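PDB 4LZK: PixA inclusion body protein from Burkholderia cenocepacia, which is of unknown function but belongs to the PixA family, named for inclusion body proteins, and probably has a cupredoxin-like beta-sandwich fold. Local coordinates for residues Q109-T115 and F146-S152; I99-Y105 and E156-F162; A60-S64 and K75-D80. All blocks are in the same frame, centred on the assembly; numbering follows the deposited sequence.

Interaction 1. Residues Q109-T115 and F146-S152; sequences QVFAPFT and FESVAKS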
loop_
_atom_site.group_PDB
_atom_site.type_symbol
_atom_site.label_atom_id
_atom_site.label_comp_id
_atom_site.label_asym_id
_atom_site.label_seq_id
_atom_site.Cartn_x
_atom_site.Cartn_y
_atom_site.Cartn_z
ATOM N N GLN C 109 -15.589 22.025 -8.685
ATOM C CA GLN C 109 -14.426 22.539 -9.474
ATOM C C GLN C 109 -13.357 22.920 -8.468
ATOM O O GLN C 109 -13.146 24.079 -8.204
ATOM C CB GLN C 109 -14.825 23.734 -10.384
ATOM C CG GLN C 109 -13.887 23.965 -11.565
ATOM C CD GLN C 109 -14.067 25.288 -12.285
ATOM O OE1 GLN C 109 -14.276 26.317 -11.636
ATOM N NE2 GLN C 109 -13.895 25.293 -13.632
ATOM N N VAL C 110 -12.701 21.937 -7.863
ATOM C CA VAL C 110 -11.633 22.197 -6.981
ATOM C C VAL C 110 -10.455 22.908 -7.708
ATOM O O VAL C 110 -9.920 23.823 -7.233
ATOM C CB VAL C 110 -11.103 20.859 -6.462
ATOM C CG1 VAL C 110 -9.798 21.016 -5.712
ATOM C CG2 VAL C 110 -12.184 20.201 -5.589
ATOM N N PHE C 111 -10.129 22.483 -8.886
ATOM C CA PHE C 111 -9.001 23.061 -9.609
ATOM C C PHE C 111 -9.572 24.045 -10.645
ATOM O O PHE C 111 -10.625 23.801 -11.288
ATOM C CB PHE C 111 -8.193 22.001 -10.331
ATOM C CG PHE C 111 -7.367 21.156 -9.387
ATOM C CD1 PHE C 111 -6.213 21.635 -8.847
ATOM C CD2 PHE C 111 -7.830 19.930 -8.995
ATOM C CE1 PHE C 111 -5.502 20.909 -7.929
ATOM C CE2 PHE C 111 -7.160 19.179 -8.073
ATOM C CZ PHE C 111 -5.957 19.659 -7.554
ATOM N N ALA C 112 -8.766 25.076 -10.914
ATOM C CA ALA C 112 -9.046 25.979 -12.017
ATOM C C ALA C 112 -8.874 25.188 -13.272
ATOM O O ALA C 112 -8.288 24.092 -13.189
ATOM C CB ALA C 112 -8.103 27.098 -12.004
ATOM N N PRO C 113 -9.464 25.631 -14.384
ATOM C CA PRO C 113 -9.180 24.979 -15.665
ATOM C C PRO C 113 -7.627 25.032 -15.916
ATOM O O PRO C 113 -6.947 25.979 -15.482
ATOM C CB PRO C 113 -9.902 25.854 -16.684
ATOM C CG PRO C 113 -10.965 26.537 -15.914
ATOM C CD PRO C 113 -10.517 26.672 -14.513
ATOM N N PHE C 114 -7.097 24.019 -16.552
ATOM C CA PHE C 114 -5.669 23.856 -16.698
ATOM C C PHE C 114 -5.103 24.639 -17.852
ATOM O O PHE C 114 -5.775 24.860 -18.842
ATOM C CB PHE C 114 -5.310 22.354 -16.879
ATOM C CG PHE C 114 -5.321 21.580 -15.567
ATOM C CD1 PHE C 114 -6.503 21.343 -14.912
ATOM C CD2 PHE C 114 -4.116 21.138 -14.994
ATOM C CE1 PHE C 114 -6.479 20.691 -13.714
ATOM C CE2 PHE C 114 -4.107 20.435 -13.836
ATOM C CZ PHE C 114 -5.314 20.209 -13.186
ATOM N N THR C 115 -3.844 25.002 -17.748
ATOM C CA THR C 115 -3.204 25.752 -18.825
ATOM C C THR C 115 -1.978 24.947 -19.298
ATOM O O THR C 115 -1.149 24.550 -18.505
ATOM C CB THR C 115 -2.758 27.112 -18.332
ATOM O OG1 THR C 115 -3.871 27.836 -17.788
ATOM C CG2 THR C 115 -2.074 27.880 -19.433
ATOM N N PHE C 146 0.786 20.857 -17.782
ATOM C CA PHE C 146 -0.576 21.372 -17.675
ATOM C C PHE C 146 -0.702 21.913 -16.261
ATOM O O PHE C 146 -0.558 21.147 -15.293
ATOM C CB PHE C 146 -1.534 20.262 -18.017
ATOM C CG PHE C 146 -1.542 19.938 -19.512
ATOM C CD1 PHE C 146 -0.544 19.100 -20.043
ATOM C CD2 PHE C 146 -2.462 20.451 -20.349
ATOM C CE1 PHE C 146 -0.500 18.831 -21.410
ATOM C CE2 PHE C 146 -2.453 20.150 -21.728
ATOM C CZ PHE C 146 -1.427 19.347 -22.243
ATOM N N GLU C 147 -0.798 23.217 -16.099
ATOM C CA GLU C 147 -0.716 23.809 -14.750
ATOM C C GLU C 147 -2.117 24.236 -14.262
ATOM O O GLU C 147 -2.950 24.726 -15.048
ATOM C CB GLU C 147 0.186 25.023 -14.758
ATOM C CG GLU C 147 1.640 24.708 -15.143
ATOM C CD GLU C 147 2.570 25.969 -15.143
ATOM O OE1 GLU C 147 2.098 27.126 -15.134
ATOM O OE2 GLU C 147 3.807 25.801 -15.199
ATOM N N SER C 148 -2.366 24.117 -12.990
ATOM C CA SER C 148 -3.546 24.687 -12.394
ATOM C C SER C 148 -3.274 25.068 -10.954
ATOM O O SER C 148 -2.158 25.051 -10.497
ATOM C CB SER C 148 -4.674 23.679 -12.520
ATOM O OG SER C 148 -5.903 24.191 -12.010
ATOM N N VAL C 149 -4.337 25.417 -10.209
ATOM C CA VAL C 149 -4.214 25.748 -8.811
ATOM C C VAL C 149 -5.519 25.232 -8.169
ATOM O O VAL C 149 -6.572 25.219 -8.813
ATOM C CB VAL C 149 -4.018 27.291 -8.588
ATOM C CG1 VAL C 149 -5.289 28.093 -8.952
ATOM C CG2 VAL C 149 -3.602 27.593 -7.150
ATOM N N ALA C 150 -5.428 24.754 -6.946
ATOM C CA ALA C 150 -6.627 24.405 -6.194
ATOM C C ALA C 150 -7.283 25.698 -5.721
ATOM O O ALA C 150 -6.617 26.488 -5.055
ATOM C CB ALA C 150 -6.277 23.529 -4.987
ATOM N N LYS C 151 -8.559 25.893 -5.985
ATOM C CA LYS C 151 -9.189 27.154 -5.606
ATOM C C LYS C 151 -10.484 26.993 -4.863
ATOM O O LYS C 151 -11.022 28.000 -4.387
ATOM C CB LYS C 151 -9.419 28.112 -6.791
ATOM C CG LYS C 151 -9.967 27.477 -8.017
ATOM C CD LYS C 151 -11.431 27.282 -7.957
ATOM C CE LYS C 151 -12.017 27.040 -9.364
ATOM N NZ LYS C 151 -13.486 26.819 -9.124
ATOM N N SER C 152 -11.034 25.778 -4.811
ATOM C CA SER C 152 -12.210 25.597 -3.937
ATOM C C SER C 152 -12.068 24.305 -3.148
ATOM O O SER C 152 -11.476 23.334 -3.634
ATOM C CB SER C 152 -13.494 25.618 -4.734
ATOM O OG SER C 152 -13.574 26.749 -5.629
HETATM O O HOH W 1 -4.534 27.333 -15.280
#
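The 109-115 loop runs against the end of strand 142-149 in the beta sandwich, making two short bridged stretches, F111 with A150 and antiparallel T115 with E147, whose register slips by one residue. Side-chain conformation fits the loop to the strand. F111 and F114 both adopt m chi1 angles (-73° and -78°); S148 CB lies over the face of the F114 ring, 3.4 Å from its centroid and 6° off the normal, a CH-pi contact. F111 CE1 meets A150 CB at 4.0 Å, and both rings continue onto V82 and L158. S148, a t rotamer (chi1 -177°), gives its OG proton to A112 O (2.7 Å). Beside it, the A112 N to V149 O bond (3.0 Å, 164°) holds the loop backbone. K151 bends through two p torsions, then extends through two t torsions, so its terminus returns to the loop: K151 NZ donates to Q109 O at 2.9 Å and to Q109 OE1 at 2.7 Å.

Interaction 2. Residues I99-Y105 and E156-F162; sequences IYHVQQY and EYLATSF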
loop_
_atom_site.group_PDB
_atom_site.type_symbol
_atom_site.label_atom_id
_atom_site.label_comp_id
_atom_site.label_asym_id
_atom_site.label_seq_id
_atom_site.Cartn_x
_atom_site.Cartn_y
_atom_site.Cartn_z
ATOM N N ILE C 99 -0.116 14.105 -23.192
ATOM C CA ILE C 99 -1.333 14.728 -22.720
ATOM C C ILE C 99 -1.697 15.956 -23.607
ATOM O O ILE C 99 -0.823 16.740 -23.932
ATOM C CB ILE C 99 -1.166 15.202 -21.270
ATOM C CG1 ILE C 99 -0.948 14.025 -20.312
ATOM C CG2 ILE C 99 -2.386 15.951 -20.806
ATOM C CD1 ILE C 99 -0.541 14.504 -18.937
ATOM N N TYR C 100 -2.963 16.104 -23.943
ATOM C CA TYR C 100 -3.423 17.291 -24.677
ATOM C C TYR C 100 -4.567 17.981 -24.009
ATOM O O TYR C 100 -4.893 19.111 -24.319
ATOM C CB TYR C 100 -3.804 16.950 -26.116
ATOM C CG TYR C 100 -4.943 15.998 -26.305
ATOM C CD1 TYR C 100 -4.722 14.615 -26.332
ATOM C CD2 TYR C 100 -6.230 16.447 -26.517
ATOM C CE1 TYR C 100 -5.765 13.749 -26.574
ATOM C CE2 TYR C 100 -7.295 15.589 -26.759
ATOM C CZ TYR C 100 -7.065 14.216 -26.772
ATOM O OH TYR C 100 -8.157 13.369 -26.971
ATOM N N HIS C 101 -5.121 17.386 -22.987
ATOM C CA HIS C 101 -6.218 18.059 -22.282
ATOM C C HIS C 101 -6.530 17.562 -20.878
ATOM O O HIS C 101 -6.379 16.382 -20.594
ATOM C CB HIS C 101 -7.485 17.853 -23.086
ATOM C CG HIS C 101 -8.547 18.807 -22.721
ATOM N ND1 HIS C 101 -9.859 18.422 -22.469
ATOM C CD2 HIS C 101 -8.481 20.140 -22.480
ATOM C CE1 HIS C 101 -10.561 19.493 -22.139
ATOM N NE2 HIS C 101 -9.748 20.536 -22.108
ATOM N N VAL C 102 -6.958 18.460 -19.988
ATOM C CA VAL C 102 -7.460 18.066 -18.668
ATOM C C VAL C 102 -8.774 18.771 -18.426
ATOM O O VAL C 102 -8.912 19.972 -18.746
ATOM C CB VAL C 102 -6.456 18.433 -17.532
ATOM C CG1 VAL C 102 -6.984 18.042 -16.216
ATOM C CG2 VAL C 102 -5.103 17.868 -17.761
ATOM N N GLN C 103 -9.750 18.069 -17.888
ATOM C CA GLN C 103 -11.058 18.632 -17.573
ATOM C C GLN C 103 -11.733 18.029 -16.394
ATOM O O GLN C 103 -11.389 16.910 -15.932
ATOM C CB GLN C 103 -11.972 18.525 -18.771
ATOM C CG GLN C 103 -12.495 17.191 -19.142
ATOM C CD GLN C 103 -13.024 17.229 -20.564
ATOM O OE1 GLN C 103 -12.241 17.173 -21.499
ATOM N NE2 GLN C 103 -14.348 17.316 -20.723
ATOM N N GLN C 104 -12.706 18.753 -15.846
ATOM C CA GLN C 104 -13.518 18.225 -14.800
ATOM C C GLN C 104 -14.358 17.103 -15.295
ATOM O O GLN C 104 -15.014 17.204 -16.299
ATOM C CB GLN C 104 -14.454 19.314 -14.258
ATOM C CG GLN C 104 -15.427 18.868 -13.152
ATOM C CD GLN C 104 -16.079 20.059 -12.535
ATOM O OE1 GLN C 104 -16.140 21.147 -13.156
ATOM N NE2 GLN C 104 -16.581 19.904 -11.324
ATOM N N TYR C 105 -14.393 16.013 -14.548
ATOM C CA TYR C 105 -15.232 14.871 -14.867
ATOM C C TYR C 105 -16.436 14.803 -13.894
ATOM O O TYR C 105 -17.518 14.488 -14.302
ATOM C CB TYR C 105 -14.360 13.612 -14.797
ATOM C CG TYR C 105 -15.035 12.333 -15.213
ATOM C CD1 TYR C 105 -15.199 12.003 -16.561
ATOM C CD2 TYR C 105 -15.498 11.417 -14.271
ATOM C CE1 TYR C 105 -15.845 10.813 -16.940
ATOM C CE2 TYR C 105 -16.089 10.218 -14.664
ATOM C CZ TYR C 105 -16.269 9.938 -15.999
ATOM O OH TYR C 105 -16.842 8.783 -16.386
ATOM N N GLU C 156 -12.877 16.482 -6.341
ATOM C CA GLU C 156 -13.047 16.557 -7.811
ATOM C C GLU C 156 -12.471 15.296 -8.494
ATOM O O GLU C 156 -11.431 14.836 -8.100
ATOM C CB GLU C 156 -12.357 17.794 -8.392
ATOM C CG GLU C 156 -12.676 18.028 -9.874
ATOM C CD GLU C 156 -12.082 19.329 -10.478
ATOM O OE1 GLU C 156 -11.386 20.074 -9.762
ATOM O OE2 GLU C 156 -12.387 19.577 -11.688
ATOM N N TYR C 157 -13.160 14.806 -9.491
ATOM C CA TYR C 157 -12.584 13.859 -10.415
ATOM C C TYR C 157 -12.270 14.594 -11.726
ATOM O O TYR C 157 -13.119 15.260 -12.236
ATOM C CB TYR C 157 -13.483 12.634 -10.648
ATOM C CG TYR C 157 -14.015 11.954 -9.379
ATOM C CD1 TYR C 157 -13.449 12.190 -8.107
ATOM C CD2 TYR C 157 -15.089 11.068 -9.431
ATOM C CE1 TYR C 157 -13.994 11.624 -6.926
ATOM C CE2 TYR C 157 -15.600 10.456 -8.254
ATOM C CZ TYR C 157 -15.082 10.751 -7.009
ATOM O OH TYR C 157 -15.582 10.115 -5.848
ATOM N N LEU C 158 -11.048 14.416 -12.235
ATOM C CA LEU C 158 -10.537 14.984 -13.466
ATOM C C LEU C 158 -10.319 13.944 -14.542
ATOM O O LEU C 158 -9.866 12.820 -14.234
ATOM C CB LEU C 158 -9.187 15.582 -13.134
ATOM C CG LEU C 158 -9.429 16.611 -12.031
ATOM C CD1 LEU C 158 -8.687 16.348 -10.732
ATOM C CD2 LEU C 158 -9.226 17.982 -12.581
ATOM N N ALA C 159 -10.699 14.255 -15.809
ATOM C CA ALA C 159 -10.346 13.454 -16.910
ATOM C C ALA C 159 -9.137 14.010 -17.617
ATOM O O ALA C 159 -9.160 15.194 -17.975
ATOM C CB ALA C 159 -11.522 13.379 -17.872
ATOM N N THR C 160 -8.127 13.200 -17.869
ATOM C CA THR C 160 -6.929 13.649 -18.609
ATOM C C THR C 160 -6.885 12.837 -19.913
ATOM O O THR C 160 -6.844 11.587 -19.866
ATOM C CB THR C 160 -5.680 13.412 -17.806
ATOM O OG1 THR C 160 -5.736 14.188 -16.557
ATOM C CG2 THR C 160 -4.464 13.785 -18.621
ATOM N N SER C 161 -6.892 13.515 -21.054
ATOM C CA SER C 161 -6.859 12.887 -22.344
ATOM C C SER C 161 -5.444 13.009 -22.958
ATOM O O SER C 161 -4.763 14.009 -22.773
ATOM C CB SER C 161 -7.835 13.553 -23.287
ATOM O OG SER C 161 -9.125 13.469 -22.748
ATOM N N PHE C 162 -4.986 11.945 -23.591
ATOM C CA PHE C 162 -3.657 11.892 -24.140
ATOM C C PHE C 162 -3.639 11.165 -25.458
ATOM O O PHE C 162 -4.477 10.330 -25.768
ATOM C CB PHE C 162 -2.678 11.238 -23.168
ATOM C CG PHE C 162 -2.873 9.743 -22.964
ATOM C CD1 PHE C 162 -3.740 9.247 -21.969
ATOM C CD2 PHE C 162 -2.117 8.810 -23.667
ATOM C CE1 PHE C 162 -3.874 7.915 -21.762
ATOM C CE2 PHE C 162 -2.290 7.453 -23.445
ATOM C CZ PHE C 162 -3.141 7.016 -22.492
HETATM O O HOH W 2 -9.584 15.720 -21.030
#
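This is a largely buried antiparallel strand pairing, 96-105 with 154-167, in the sheet that strand 172-186 continues beyond 154-167. The short segments cross at 143° (N-to-C directions), approach to 4.2 Å between axes and bury 674 Å². Backbone bonds fix the register: S161 N to H101 O (2.9 Å), Q103 N to A159 O (2.9 Å), A159 N to Q103 O (2.7 Å) and Y105 N to Y157 O (2.7 Å). A classic beta bulge interrupts it, because Y100 and H101 both face S161: S161 O accepts from Y100 N at 3.0 Å and, weakly, from H101 N at 3.4 Å. The Y100 ring, on a p rotamer, lies over S161, with S161 CB 4.0 Å from its centroid in a CH-pi contact, while its hydroxyl bonds to A42 O.

One face is mainly apolar and turned to the sandwich interior. There I99 CG2 touches T160 CG2 (3.7 Å) and V102 CG1 touches L158 CD2 (4.3 Å), with L84 of strand 81-88 packing on I99, V102 and T160. On the more polar face of Q103, A159 and S161, a water sits 3.1 Å from both Q103 OE1 and A159 O and 2.9 Å from S161 OG, and Q103 NE2 bonds I11 O of the second subunit. At the end near Y105 and Y157, that subunit's L76 O bonds Y157 OH and its K15 makes a cation-pi contact with Y105. The chemistry implies a two-sided pairing: mainly apolar toward the other sheet, and a mix of hydrogen bonds, cation-pi and packing on L13 where the second subunit meets it.

Interaction 3. Residues A60-S64 and K75-D80; sequences APGVS and KLNVGD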
loop_
_atom_site.group_PDB
_atom_site.type_symbol
_atom_site.label_atom_id
_atom_site.label_comp_id
_atom_site.label_asym_id
_atom_site.label_seq_id
_atom_site.Cartn_x
_atom_site.Cartn_y
_atom_site.Cartn_z
ATOM N N ALA C 60 4.898 17.522 -0.051
ATOM C CA ALA C 60 4.780 18.885 0.462
ATOM C C ALA C 60 3.906 18.871 1.724
ATOM O O ALA C 60 3.101 17.967 1.880
ATOM C CB ALA C 60 4.191 19.803 -0.592
ATOM N N PRO C 61 4.017 19.884 2.604
ATOM C CA PRO C 61 3.181 19.796 3.827
ATOM C C PRO C 61 1.693 19.888 3.513
ATOM O O PRO C 61 1.285 20.762 2.777
ATOM C CB PRO C 61 3.667 20.975 4.684
ATOM C CG PRO C 61 5.051 21.252 4.161
ATOM C CD PRO C 61 4.978 20.998 2.673
ATOM N N GLY C 62 0.908 18.933 3.981
ATOM C CA GLY C 62 -0.515 18.925 3.785
ATOM C C GLY C 62 -0.917 18.316 2.439
ATOM O O GLY C 62 -2.073 18.372 2.041
ATOM N N VAL C 63 0.043 17.733 1.731
ATOM C CA VAL C 63 -0.223 17.085 0.499
ATOM C C VAL C 63 -0.042 15.557 0.708
ATOM O O VAL C 63 0.927 15.159 1.264
ATOM C CB VAL C 63 0.768 17.597 -0.551
ATOM C CG1 VAL C 63 0.603 16.829 -1.827
ATOM C CG2 VAL C 63 0.552 19.073 -0.770
ATOM N N SER C 64 -0.977 14.726 0.286
ATOM C CA SER C 64 -0.779 13.241 0.351
ATOM C C SER C 64 -1.393 12.649 -0.884
ATOM O O SER C 64 -2.162 13.296 -1.576
ATOM C CB SER C 64 -1.445 12.646 1.585
ATOM O OG SER C 64 -2.885 12.798 1.552
ATOM N N LYS C 75 -4.593 14.682 -2.187
ATOM C CA LYS C 75 -5.235 15.584 -1.217
ATOM C C LYS C 75 -4.318 16.701 -0.979
ATOM O O LYS C 75 -3.189 16.484 -0.612
ATOM C CB LYS C 75 -5.521 14.893 0.090
ATOM C CG LYS C 75 -6.615 13.882 -0.034
ATOM C CD LYS C 75 -6.483 12.874 1.037
ATOM C CE LYS C 75 -7.797 12.224 1.391
ATOM N NZ LYS C 75 -8.436 13.041 2.477
ATOM N N LEU C 76 -4.774 17.924 -1.169
ATOM C CA LEU C 76 -3.874 19.036 -0.984
ATOM C C LEU C 76 -4.595 20.290 -0.376
ATOM O O LEU C 76 -5.731 20.193 0.034
ATOM C CB LEU C 76 -3.148 19.331 -2.293
ATOM C CG LEU C 76 -3.826 20.157 -3.410
ATOM C CD1 LEU C 76 -3.148 19.946 -4.783
ATOM C CD2 LEU C 76 -5.276 19.978 -3.571
ATOM N N ASN C 77 -3.897 21.392 -0.278
ATOM C CA ASN C 77 -4.444 22.628 0.303
ATOM C C ASN C 77 -5.009 23.569 -0.761
ATOM O O ASN C 77 -4.368 23.765 -1.798
ATOM C CB ASN C 77 -3.393 23.363 1.152
ATOM C CG ASN C 77 -2.590 22.432 2.036
ATOM O OD1 ASN C 77 -2.990 22.177 3.189
ATOM N ND2 ASN C 77 -1.423 21.902 1.493
ATOM N N VAL C 78 -6.208 24.133 -0.537
ATOM C CA VAL C 78 -6.596 25.268 -1.356
ATOM C C VAL C 78 -5.433 26.272 -1.443
ATOM O O VAL C 78 -4.848 26.659 -0.428
ATOM C CB VAL C 78 -7.849 25.953 -0.778
ATOM C CG1 VAL C 78 -8.148 27.260 -1.500
ATOM C CG2 VAL C 78 -8.980 25.012 -0.805
ATOM N N GLY C 79 -5.120 26.756 -2.612
ATOM C CA GLY C 79 -3.944 27.563 -2.803
ATOM C C GLY C 79 -2.786 26.881 -3.528
ATOM O O GLY C 79 -2.024 27.542 -4.198
ATOM N N ASP C 80 -2.641 25.560 -3.369
ATOM C CA ASP C 80 -1.536 24.816 -3.934
ATOM C C ASP C 80 -1.673 24.808 -5.445
ATOM O O ASP C 80 -2.774 24.593 -5.988
ATOM C CB ASP C 80 -1.503 23.385 -3.395
ATOM C CG ASP C 80 -1.115 23.328 -1.856
ATOM O OD1 ASP C 80 -0.769 24.434 -1.293
ATOM O OD2 ASP C 80 -1.209 22.217 -1.234
#
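Two backbone bonds close the pairing of S64 with K75: K75 N to S64 O at 2.9 Å (164°) and S64 N to K75 O at 3.0 Å (158°), an antiparallel hydrogen-bonded pair and a single bridge. Further along, N77 ND2 spans the gap to P61 O (3.2 Å, 146°). That amide is positioned by D80, whose OD2 accepts from N77 N at 3.0 Å and from N77 ND2 at 2.8 Å. D80 OD1 bonds Q18 N, while N77 OD1 bonds S106 OG and S64 OG bonds Q183 OE1, both of the third subunit.

The segments bury 270 Å² in all; the one apolar side-chain contact is V63 CG2 to L76 CB (4.0 Å), and V63 CG2 also lies 3.6 Å from D80 OD2. I20 of strand 19-26 covers V63, L76 and D80. G62 has no space for a side chain: an ideal CB would lie 2.8 Å from N77 OD1.

Each segment contains a type II beta turn, A60-V63 closed by V63 N to A60 O (3.1 Å) and N77-D80 closed by D80 N to N77 O (2.9 Å), with G62 and G79 at positive phi (84° and 106°) in the third position, characteristic of that turn.

Overall arrangement
Along the chain interaction 3 closes first; interaction 1 is then nested inside the loop closed by interaction 2. Interaction 1 lies between its neighbours, its centre 11 Å from that of interaction 2 and 13 Å from that of interaction 3, whereas interactions 2 and 3 are 20 Å apart and about 9 Å between nearest atoms. It touches both: F111 N probably bonds E156 OE1 (2.9 Å), and A150 N probably bonds D80 O (2.8 Å). Strands 142-149 and 115-120 belong to one sheet, while interactions 2 and 3 both reach the other. Those two also face different subunits with matching groups, Y157 to L76 in each case, consistent with head-to-tail assembly.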